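Local coordinates for protein bradyzoite pseudokinase 1 (Toxoplasma gondii, PDB 6M7Z) that is a probable pseudokinase of a divergent kinase family lacking the glycine-rich loop, a member of which regulates membrane ultrastructure of the parasitophorous vacuole, at residues Ser16-Ser19 with Tyr20-Glu23; Ser91-Glu94 with Pro95-Arg99; Ala156-Ser159 with Leu160-Gly164; Pro294-Glu297 with Gly298-Phe301. One frame throughout, in Å; residues are numbered along the deposited sequence.

In the fold
The four contacts are local and run in series along a two-lobed kinase fold. Contacts 1 and 2 pack together, with centres about 11 Å apart: W17 CE3 reaches V92 CG2 at 3.6 Å, and Y20 CE1 reaches Y96 CD2 at 3.7 Å. Contact 2 carries E94, salt-bridged to K79 as in the lysine-glutamate pair of kinases. Contact 3, at the end of helix 146-161, lies about 17 Å from contact 2 between centres, and about 7 Å between nearest atoms. Contact 4 lies a further 19 Å or so from contact 3, centre to centre. Contacts 1 and 4 are on opposite sides of the chain's centre, their own centres about 45 Å apart.

Contact 1: Ser16-Ser19 with Tyr20-Glu23; sequences SWMS and YLKE
M18 and L21, one turn apart on helix 14-23, meet through SD and CD2 at 4.1 Å, a light apolar contact. M18 reaches it because CG stands anti to the backbone N (chi1 -173°) and the chain then bends at chi2. The methyl CE continues toward the end of K22, lying 4.0 Å from NZ, while the exposed lysine folds its own CB, CG and CD along the carbonyl of M18. The loose, solvent-facing part is confined to these two ends, M18 CE on a partly exposed residue and the tip of K22. The backbone beneath is tighter. Y20 N bonds to S16 O at 2.8 Å and L21 N to W17 O at 2.9 Å, while K22 N to M18 O and E23 N to S19 O lengthen to 3.2 and 3.1 Å. The inner face is buried, with W17, Y20 and L21 on it: W17 and Y20 each make an edge-to-face pair with Y96, and Y20 OH is hydrogen-bonded to E100. W17 and L21 pack against V92, which sets the helix against helix 88-101. At its far end, R117 on strand 114-117 reaches the carbonyl of K22.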
loop_
_atom_site.group_PDB
_atom_site.type_symbol
_atom_site.label_atom_id
_atom_site.label_comp_id
_atom_site.label_asym_id
_atom_site.label_seq_id
_atom_site.Cartn_x
_atom_site.Cartn_y
_atom_site.Cartn_z
ATOM N N SER A 16 -16.087 -11.816 -18.009
ATOM C CA SER A 16 -14.628 -11.594 -17.993
ATOM C C SER A 16 -14.059 -11.850 -16.590
ATOM O O SER A 16 -13.055 -12.550 -16.472
ATOM C CB SER A 16 -14.250 -10.202 -18.448
ATOM O OG SER A 16 -14.933 -9.834 -19.619
ATOM N N TRP A 17 -14.698 -11.261 -15.558
ATOM C CA TRP A 17 -14.225 -11.347 -14.176
ATOM C C TRP A 17 -14.328 -12.792 -13.682
ATOM O O TRP A 17 -13.404 -13.288 -13.020
ATOM C CB TRP A 17 -15.007 -10.403 -13.249
ATOM C CG TRP A 17 -14.657 -8.969 -13.458
ATOM C CD1 TRP A 17 -15.474 -7.975 -13.903
ATOM C CD2 TRP A 17 -13.367 -8.372 -13.276
ATOM N NE1 TRP A 17 -14.778 -6.795 -13.992
ATOM C CE2 TRP A 17 -13.482 -7.011 -13.621
ATOM C CE3 TRP A 17 -12.124 -8.853 -12.858
ATOM C CZ2 TRP A 17 -12.405 -6.129 -13.562
ATOM C CZ3 TRP A 17 -11.053 -7.986 -12.805
ATOM C CH2 TRP A 17 -11.191 -6.643 -13.160
ATOM N N MET A 18 -15.449 -13.449 -14.015
ATOM C CA MET A 18 -15.656 -14.821 -13.610
ATOM C C MET A 18 -14.584 -15.707 -14.256
ATOM O O MET A 18 -13.999 -16.591 -13.602
ATOM C CB MET A 18 -17.046 -15.323 -14.013
ATOM C CG MET A 18 -17.364 -16.700 -13.452
ATOM S SD MET A 18 -17.394 -16.695 -11.642
ATOM C CE MET A 18 -17.314 -18.449 -11.274
ATOM N N SER A 19 -14.341 -15.465 -15.544
ATOM C CA SER A 19 -13.306 -16.190 -16.282
ATOM C C SER A 19 -11.947 -15.959 -15.613
ATOM O O SER A 19 -11.198 -16.908 -15.394
ATOM C CB SER A 19 -13.274 -15.799 -17.740
ATOM O OG SER A 19 -14.136 -16.644 -18.502
ATOM N N TYR A 20 -11.654 -14.701 -15.257
ATOM C CA TYR A 20 -10.366 -14.370 -14.667
ATOM C C TYR A 20 -10.194 -15.058 -13.311
ATOM O O TYR A 20 -9.104 -15.507 -12.978
ATOM C CB TYR A 20 -10.150 -12.869 -14.514
ATOM C CG TYR A 20 -8.692 -12.547 -14.308
ATOM C CD1 TYR A 20 -7.826 -12.422 -15.384
ATOM C CD2 TYR A 20 -8.168 -12.411 -13.031
ATOM C CE1 TYR A 20 -6.484 -12.138 -15.199
ATOM C CE2 TYR A 20 -6.838 -12.097 -12.830
ATOM C CZ TYR A 20 -5.987 -11.975 -13.920
ATOM O OH TYR A 20 -4.659 -11.683 -13.758
ATOM N N LEU A 21 -11.276 -15.134 -12.534
ATOM C CA LEU A 21 -11.251 -15.822 -11.256
ATOM C C LEU A 21 -10.804 -17.277 -11.450
ATOM O O LEU A 21 -9.941 -17.760 -10.716
ATOM C CB LEU A 21 -12.638 -15.724 -10.612
ATOM C CG LEU A 21 -12.857 -16.586 -9.376
ATOM C CD1 LEU A 21 -11.962 -16.140 -8.242
ATOM C CD2 LEU A 21 -14.315 -16.529 -8.965
ATOM N N LYS A 22 -11.353 -17.934 -12.475
ATOM C CA LYS A 22 -11.055 -19.346 -12.773
ATOM C C LYS A 22 -9.596 -19.529 -13.222
ATOM O O LYS A 22 -9.011 -20.554 -12.969
ATOM C CB LYS A 22 -12.058 -19.886 -13.793
ATOM C CG LYS A 22 -13.428 -20.178 -13.187
ATOM C CD LYS A 22 -14.493 -20.650 -14.150
ATOM C CE LYS A 22 -15.575 -21.451 -13.449
ATOM N NZ LYS A 22 -16.915 -21.258 -14.053
ATOM N N GLU A 23 -9.014 -18.511 -13.854
ATOM C CA GLU A 23 -7.625 -18.540 -14.338
ATOM C C GLU A 23 -6.598 -18.461 -13.195
ATOM O O GLU A 23 -5.439 -18.741 -13.426
ATOM C CB GLU A 23 -7.376 -17.396 -15.330
ATOM C CG GLU A 23 -7.900 -17.722 -16.730
ATOM C CD GLU A 23 -7.479 -16.816 -17.870
ATOM O OE1 GLU A 23 -7.205 -15.630 -17.625
ATOM O OE2 GLU A 23 -7.436 -17.313 -19.003
#

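Contact 2: Ser91-Glu94 with Pro95-Arg99; sequences SVYE and PYLYR. With EDO (1,2-ethanediol), chain H.
Helix 88-101, the C-helix of the kinase N-lobe, brings E94 and Y98 side by side, pointing the same way. E94 OE2 lies in the plane of the Y98 ring, at its edge, 3.8 Å from CE2, and the carboxylate and ring planes differ by 33°. E94 gets there with CG anti to the backbone N (chi1 -164°) and the chain extended beyond it. A water bridges the two polar ends, donating to E94 OE2 at 2.8 Å and to Y98 OH at 2.9 Å; the same hydroxyl is hydrogen-bonded to L110 O. The other oxygen, E94 OE1, accepts from O2 of a 1,2-ethanediol at 2.8 Å, probably a crystallisation additive. On another flank, L97 CG lies over one face of the Y93 ring, with L97 CD1 3.7 Å from Y93 CE2 and L97 CD2 3.9 Å from Y93 OH. Y93 OH itself is hydrogen-bonded to A191 O. P95 kinks the helix, since its N has no hydrogen for the preceding turn; S91 O is met instead by T122 OG1 of strand 121-127. Beyond the proline, helical bonding resumes with Y96 N to V92 O at 2.9 Å. The salt bridge from E94 OE2 to K79 NZ, on strand 76-82, is the strand-to-C-helix link characteristic of protein kinases with the helix swung in.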
loop_
_atom_site.group_PDB
_atom_site.type_symbol
_atom_site.label_atom_id
_atom_site.label_comp_id
_atom_site.label_asym_id
_atom_site.label_seq_id
_atom_site.Cartn_x
_atom_site.Cartn_y
_atom_site.Cartn_z
ATOM N N SER A 91 -13.637 -9.906 -5.585
ATOM C CA SER A 91 -12.624 -10.816 -5.005
ATOM C C SER A 91 -11.364 -10.938 -5.867
ATOM O O SER A 91 -10.323 -11.357 -5.334
ATOM C CB SER A 91 -13.191 -12.176 -4.661
ATOM O OG SER A 91 -13.487 -12.923 -5.823
ATOM N N VAL A 92 -11.428 -10.567 -7.153
ATOM C CA VAL A 92 -10.282 -10.757 -8.045
ATOM C C VAL A 92 -9.742 -9.442 -8.604
ATOM O O VAL A 92 -8.736 -9.490 -9.330
ATOM C CB VAL A 92 -10.594 -11.734 -9.196
ATOM C CG1 VAL A 92 -11.087 -13.057 -8.655
ATOM C CG2 VAL A 92 -11.590 -11.174 -10.182
ATOM N N TYR A 93 -10.365 -8.299 -8.283
ATOM C CA TYR A 93 -9.897 -7.015 -8.817
ATOM C C TYR A 93 -8.435 -6.765 -8.424
ATOM O O TYR A 93 -7.626 -6.444 -9.261
ATOM C CB TYR A 93 -10.784 -5.853 -8.357
ATOM C CG TYR A 93 -10.396 -4.536 -8.973
ATOM C CD1 TYR A 93 -10.631 -4.288 -10.311
ATOM C CD2 TYR A 93 -9.749 -3.559 -8.236
ATOM C CE1 TYR A 93 -10.268 -3.080 -10.895
ATOM C CE2 TYR A 93 -9.378 -2.349 -8.796
ATOM C CZ TYR A 93 -9.629 -2.108 -10.135
ATOM O OH TYR A 93 -9.277 -0.910 -10.691
ATOM N N GLU A 94 -8.115 -6.908 -7.141
ATOM C CA GLU A 94 -6.785 -6.593 -6.665
ATOM C C GLU A 94 -5.771 -7.572 -7.274
ATOM O O GLU A 94 -4.720 -7.158 -7.760
ATOM C CB GLU A 94 -6.743 -6.554 -5.136
ATOM C CG GLU A 94 -5.500 -5.868 -4.614
ATOM C CD GLU A 94 -5.364 -5.750 -3.100
ATOM O OE1 GLU A 94 -6.306 -6.232 -2.363
ATOM O OE2 GLU A 94 -4.326 -5.178 -2.649
ATOM N N PRO A 95 -6.010 -8.905 -7.266
ATOM C CA PRO A 95 -5.126 -9.824 -7.990
ATOM C C PRO A 95 -4.925 -9.434 -9.462
ATOM O O PRO A 95 -3.796 -9.517 -9.992
ATOM C CB PRO A 95 -5.847 -11.171 -7.873
ATOM C CG PRO A 95 -6.640 -11.041 -6.564
ATOM C CD PRO A 95 -7.084 -9.596 -6.521
ATOM N N TYR A 96 -6.007 -8.998 -10.117
ATOM C CA TYR A 96 -5.925 -8.579 -11.504
ATOM C C TYR A 96 -4.932 -7.414 -11.644
ATOM O O TYR A 96 -4.067 -7.459 -12.518
ATOM C CB TYR A 96 -7.315 -8.199 -12.019
ATOM C CG TYR A 96 -7.346 -7.769 -13.462
ATOM C CD1 TYR A 96 -7.094 -6.464 -13.824
ATOM C CD2 TYR A 96 -7.621 -8.673 -14.468
ATOM C CE1 TYR A 96 -7.149 -6.064 -15.151
ATOM C CE2 TYR A 96 -7.647 -8.298 -15.799
ATOM C CZ TYR A 96 -7.408 -6.987 -16.146
ATOM O OH TYR A 96 -7.429 -6.602 -17.457
ATOM N N LEU A 97 -5.063 -6.367 -10.813
ATOM C CA LEU A 97 -4.131 -5.238 -10.864
ATOM C C LEU A 97 -2.691 -5.737 -10.745
ATOM O O LEU A 97 -1.846 -5.327 -11.520
ATOM C CB LEU A 97 -4.401 -4.235 -9.743
ATOM C CG LEU A 97 -5.671 -3.403 -9.846
ATOM C CD1 LEU A 97 -5.663 -2.321 -8.761
ATOM C CD2 LEU A 97 -5.817 -2.739 -11.209
ATOM N N TYR A 98 -2.425 -6.613 -9.775
ATOM C CA TYR A 98 -1.051 -7.058 -9.517
ATOM C C TYR A 98 -0.509 -7.861 -10.700
ATOM O O TYR A 98 0.664 -7.712 -11.023
ATOM C CB TYR A 98 -0.939 -7.830 -8.195
ATOM C CG TYR A 98 -0.704 -6.930 -7.007
ATOM C CD1 TYR A 98 0.529 -6.339 -6.806
ATOM C CD2 TYR A 98 -1.709 -6.646 -6.099
ATOM C CE1 TYR A 98 0.774 -5.510 -5.724
ATOM C CE2 TYR A 98 -1.484 -5.818 -5.012
ATOM C CZ TYR A 98 -0.233 -5.249 -4.814
ATOM O OH TYR A 98 0.004 -4.430 -3.742
ATOM N N ARG A 99 -1.362 -8.675 -11.343
ATOM C CA ARG A 99 -0.910 -9.615 -12.386
ATOM C C ARG A 99 -0.850 -8.954 -13.775
ATOM O O ARG A 99 -0.012 -9.340 -14.583
ATOM C CB ARG A 99 -1.835 -10.831 -12.433
ATOM C CG ARG A 99 -1.721 -11.733 -11.213
ATOM C CD ARG A 99 -2.895 -12.692 -11.095
ATOM N NE ARG A 99 -2.785 -13.812 -12.011
ATOM C CZ ARG A 99 -2.060 -14.906 -11.792
ATOM N NH1 ARG A 99 -1.301 -15.016 -10.712
ATOM N NH2 ARG A 99 -2.088 -15.891 -12.669
HETATM C C1 EDO H . -8.059 -10.652 -2.461
HETATM O O1 EDO H . -7.404 -11.680 -1.691
HETATM C C2 EDO H . -7.673 -9.289 -1.889
HETATM O O2 EDO H . -8.251 -8.193 -2.615
HETATM O O HOH W 1 -2.308 -3.339 -2.318
#

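Contact 3: Ala156-Ser159 with Leu160-Gly164; sequences ALKS and LHNLG
L157 covers one face of the H161 ring a turn further on. Its CG stands 4.1 Å from the ring centroid, 25° off the normal, in a CH-pi contact, and its CD1 comes to 3.5 Å from H161 NE2. That nitrogen has its polar partner outside the turn, a hydrogen bond to D233 OD2 on helix 230-248, so the imidazole is held by a leucine over its face and a carboxylate at its far nitrogen. Two of the backbone acceptors, A156 O and L157 O, are shared. A156 O takes two donors, S159 OG at 2.8 Å and L160 N at 3.3 Å. S159 can turn its hydroxyl back because OG sits between the backbone N and the carbonyl carbon (chi1 80°). L160 N also leans weakly on L157 O, whose straighter bond is to H161 N, at 3.0 Å and 164°. K158 O is taken by N162 N at 2.9 Å, while the lysine's CE passes 4.0 Å from N162 ND2; its NZ makes a long, weak ion pair with E305. At the helix end two more carbonyls find donors, L160 O from L163 N and H161 O from G164 N at 2.8 Å. G164, with a positive phi, closes a Schellman motif, and its backbone pairs onward with I194. With D233 as its acceptor, H161 NE2 probably carries a proton, and the carboxylate would favour that state. One side chain thus fastens the end of helix 146-161 to helix 230-248.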
loop_
_atom_site.group_PDB
_atom_site.type_symbol
_atom_site.label_atom_id
_atom_site.label_comp_id
_atom_site.label_asym_id
_atom_site.label_seq_id
_atom_site.Cartn_x
_atom_site.Cartn_y
_atom_site.Cartn_z
ATOM N N ALA A 156 5.557 7.991 -4.098
ATOM C CA ALA A 156 4.849 6.723 -4.214
ATOM C C ALA A 156 3.543 6.944 -4.994
ATOM O O ALA A 156 3.227 6.185 -5.927
ATOM C CB ALA A 156 4.606 6.143 -2.853
ATOM N N LEU A 157 2.825 8.011 -4.634
ATOM C CA LEU A 157 1.575 8.367 -5.291
ATOM C C LEU A 157 1.825 8.675 -6.776
ATOM O O LEU A 157 1.081 8.216 -7.649
ATOM C CB LEU A 157 0.959 9.585 -4.593
ATOM C CG LEU A 157 -0.406 10.019 -5.126
ATOM C CD1 LEU A 157 -1.363 8.849 -5.178
ATOM C CD2 LEU A 157 -0.987 11.125 -4.274
ATOM N N LYS A 158 2.880 9.449 -7.051
ATOM C CA LYS A 158 3.258 9.812 -8.412
ATOM C C LYS A 158 3.498 8.552 -9.251
ATOM O O LYS A 158 3.057 8.493 -10.406
ATOM C CB LYS A 158 4.508 10.697 -8.430
ATOM C CG LYS A 158 4.727 11.400 -9.764
ATOM C CD LYS A 158 6.103 11.978 -9.971
ATOM C CE LYS A 158 6.399 12.238 -11.434
ATOM N NZ LYS A 158 7.846 12.092 -11.720
ATOM N N SER A 159 4.191 7.564 -8.675
ATOM C CA SER A 159 4.490 6.335 -9.391
ATOM C C SER A 159 3.188 5.616 -9.777
ATOM O O SER A 159 3.140 4.964 -10.806
ATOM C CB SER A 159 5.456 5.438 -8.625
ATOM O OG SER A 159 4.818 4.684 -7.600
ATOM N N LEU A 160 2.123 5.774 -8.982
ATOM C CA LEU A 160 0.836 5.165 -9.303
ATOM C C LEU A 160 0.132 5.967 -10.409
ATOM O O LEU A 160 -0.429 5.393 -11.342
ATOM C CB LEU A 160 -0.025 5.082 -8.040
ATOM C CG LEU A 160 -1.318 4.277 -8.175
ATOM C CD1 LEU A 160 -1.048 2.787 -8.378
ATOM C CD2 LEU A 160 -2.181 4.482 -6.947
ATOM N N HIS A 161 0.166 7.297 -10.306
ATOM C CA HIS A 161 -0.403 8.183 -11.344
ATOM C C HIS A 161 0.250 7.916 -12.709
ATOM O O HIS A 161 -0.452 7.881 -13.712
ATOM C CB HIS A 161 -0.322 9.657 -10.906
ATOM C CG HIS A 161 -1.259 9.997 -9.797
ATOM N ND1 HIS A 161 -1.322 11.255 -9.242
ATOM C CD2 HIS A 161 -2.143 9.238 -9.114
ATOM C CE1 HIS A 161 -2.274 11.286 -8.329
ATOM N NE2 HIS A 161 -2.751 10.047 -8.198
ATOM N N ASN A 162 1.572 7.681 -12.733
ATOM C CA ASN A 162 2.319 7.407 -13.976
ATOM C C ASN A 162 1.837 6.120 -14.673
ATOM O O ASN A 162 2.073 5.961 -15.860
ATOM C CB ASN A 162 3.828 7.294 -13.737
ATOM C CG ASN A 162 4.479 8.614 -13.351
ATOM O OD1 ASN A 162 3.899 9.688 -13.538
ATOM N ND2 ASN A 162 5.677 8.556 -12.782
ATOM N N LEU A 163 1.191 5.204 -13.949
ATOM C CA LEU A 163 0.628 3.978 -14.540
ATOM C C LEU A 163 -0.829 4.204 -14.979
ATOM O O LEU A 163 -1.491 3.267 -15.423
ATOM C CB LEU A 163 0.689 2.837 -13.520
ATOM C CG LEU A 163 2.080 2.432 -13.042
ATOM C CD1 LEU A 163 2.018 1.559 -11.771
ATOM C CD2 LEU A 163 2.791 1.680 -14.154
ATOM N N GLY A 164 -1.338 5.432 -14.826
ATOM C CA GLY A 164 -2.699 5.790 -15.209
ATOM C C GLY A 164 -3.742 5.410 -14.160
ATOM O O GLY A 164 -4.920 5.207 -14.499
#

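Contact 4: Pro294-Glu297 with Gly298-Phe301; sequences PLFE and GLNF
The F296 ring is sandwiched between F301 CZ over one face and L295 CB over the opposite one. F301 comes in edge first, with F296 CD2 in its own plane, as an offset edge-to-face pair: the planes stand at 82° and the centroids are 5.6 Å apart. The advancing edge spans the root of the F296 side chain, with F301 CE2 at 3.7 Å from F296 CB and F301 CZ at 3.9 Å from F296 CG. L299 adds a methyl at an oblique approach, CD1 lying 4.1 Å from F296 CD1. A type II beta turn from F296 to L299 brings L299 back onto F296, closed by L299 N to F296 O at 3.2 Å; F301 follows two residues later. This bond reaches the oxygen from above the carbonyl plane, 36° out of it, and L299 CB rests 3.3 Å from the same oxygen. G298 occupies the turn position with positive phi (96°), where a beta carbon would be jammed against the carbonyl oxygen of E297. N300 then serves as N-cap of the following helix, its OD1 accepting from E302 N. The loop containing this turn joins helix 287-291 to helix 301-306 at the surface of the C-lobe. F296 packs on A150 and A151 of helix 146-161, L272 of helix 263-276 and I290, L299 also lies on A151, and F301 meets M291 of helix 287-291.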
loop_
_atom_site.group_PDB
_atom_site.type_symbol
_atom_site.label_atom_id
_atom_site.label_comp_id
_atom_site.label_asym_id
_atom_site.label_seq_id
_atom_site.Cartn_x
_atom_site.Cartn_y
_atom_site.Cartn_z
ATOM N N PRO A 294 9.338 24.195 -1.040
ATOM C CA PRO A 294 10.492 24.430 -0.170
ATOM C C PRO A 294 10.913 23.267 0.743
ATOM O O PRO A 294 12.102 23.108 1.016
ATOM C CB PRO A 294 10.024 25.597 0.711
ATOM C CG PRO A 294 9.090 26.389 -0.184
ATOM C CD PRO A 294 8.447 25.369 -1.098
ATOM N N LEU A 295 9.940 22.476 1.212
ATOM C CA LEU A 295 10.202 21.382 2.152
ATOM C C LEU A 295 11.199 20.378 1.556
ATOM O O LEU A 295 11.968 19.789 2.301
ATOM C CB LEU A 295 8.878 20.690 2.499
ATOM C CG LEU A 295 8.985 19.388 3.292
ATOM C CD1 LEU A 295 9.666 19.645 4.638
ATOM C CD2 LEU A 295 7.609 18.770 3.486
ATOM N N PHE A 296 11.186 20.199 0.227
ATOM C CA PHE A 296 11.928 19.103 -0.424
ATOM C C PHE A 296 13.221 19.573 -1.110
ATOM O O PHE A 296 13.869 18.768 -1.782
ATOM C CB PHE A 296 11.035 18.399 -1.449
ATOM C CG PHE A 296 9.734 17.890 -0.892
ATOM C CD1 PHE A 296 9.710 17.117 0.260
ATOM C CD2 PHE A 296 8.531 18.182 -1.519
ATOM C CE1 PHE A 296 8.513 16.633 0.765
ATOM C CE2 PHE A 296 7.333 17.708 -1.005
ATOM C CZ PHE A 296 7.331 16.925 0.127
ATOM N N GLU A 297 13.615 20.837 -0.934
ATOM C CA GLU A 297 14.866 21.322 -1.544
ATOM C C GLU A 297 16.065 20.612 -0.903
ATOM O O GLU A 297 16.139 20.462 0.308
ATOM C CB GLU A 297 14.982 22.844 -1.456
ATOM C CG GLU A 297 14.214 23.542 -2.561
ATOM C CD GLU A 297 13.991 25.022 -2.351
ATOM O OE1 GLU A 297 14.759 25.641 -1.576
ATOM O OE2 GLU A 297 13.042 25.544 -2.961
ATOM N N GLY A 298 16.986 20.170 -1.762
ATOM C CA GLY A 298 18.172 19.418 -1.369
ATOM C C GLY A 298 17.987 17.913 -1.487
ATOM O O GLY A 298 18.954 17.170 -1.316
ATOM N N LEU A 299 16.761 17.459 -1.785
ATOM C CA LEU A 299 16.463 16.029 -1.921
ATOM C C LEU A 299 16.576 15.606 -3.390
ATOM O O LEU A 299 16.094 16.300 -4.283
ATOM C CB LEU A 299 15.049 15.738 -1.408
ATOM C CG LEU A 299 14.886 15.633 0.103
ATOM C CD1 LEU A 299 13.430 15.376 0.449
ATOM C CD2 LEU A 299 15.779 14.540 0.671
ATOM N N ASN A 300 17.198 14.443 -3.602
ATOM C CA ASN A 300 17.242 13.778 -4.891
ATOM C C ASN A 300 16.015 12.865 -5.002
ATOM O O ASN A 300 16.019 11.735 -4.478
ATOM C CB ASN A 300 18.544 12.994 -5.077
ATOM C CG ASN A 300 18.678 12.389 -6.458
ATOM O OD1 ASN A 300 17.869 12.659 -7.352
ATOM N ND2 ASN A 300 19.699 11.571 -6.645
ATOM N N PHE A 301 14.984 13.356 -5.703
ATOM C CA PHE A 301 13.739 12.615 -5.904
ATOM C C PHE A 301 13.979 11.322 -6.698
ATOM O O PHE A 301 13.227 10.374 -6.537
ATOM C CB PHE A 301 12.680 13.496 -6.581
ATOM C CG PHE A 301 11.709 14.110 -5.603
ATOM C CD1 PHE A 301 10.705 13.342 -5.033
ATOM C CD2 PHE A 301 11.819 15.438 -5.219
ATOM C CE1 PHE A 301 9.840 13.886 -4.095
ATOM C CE2 PHE A 301 10.947 15.981 -4.286
ATOM C CZ PHE A 301 9.957 15.208 -3.729
#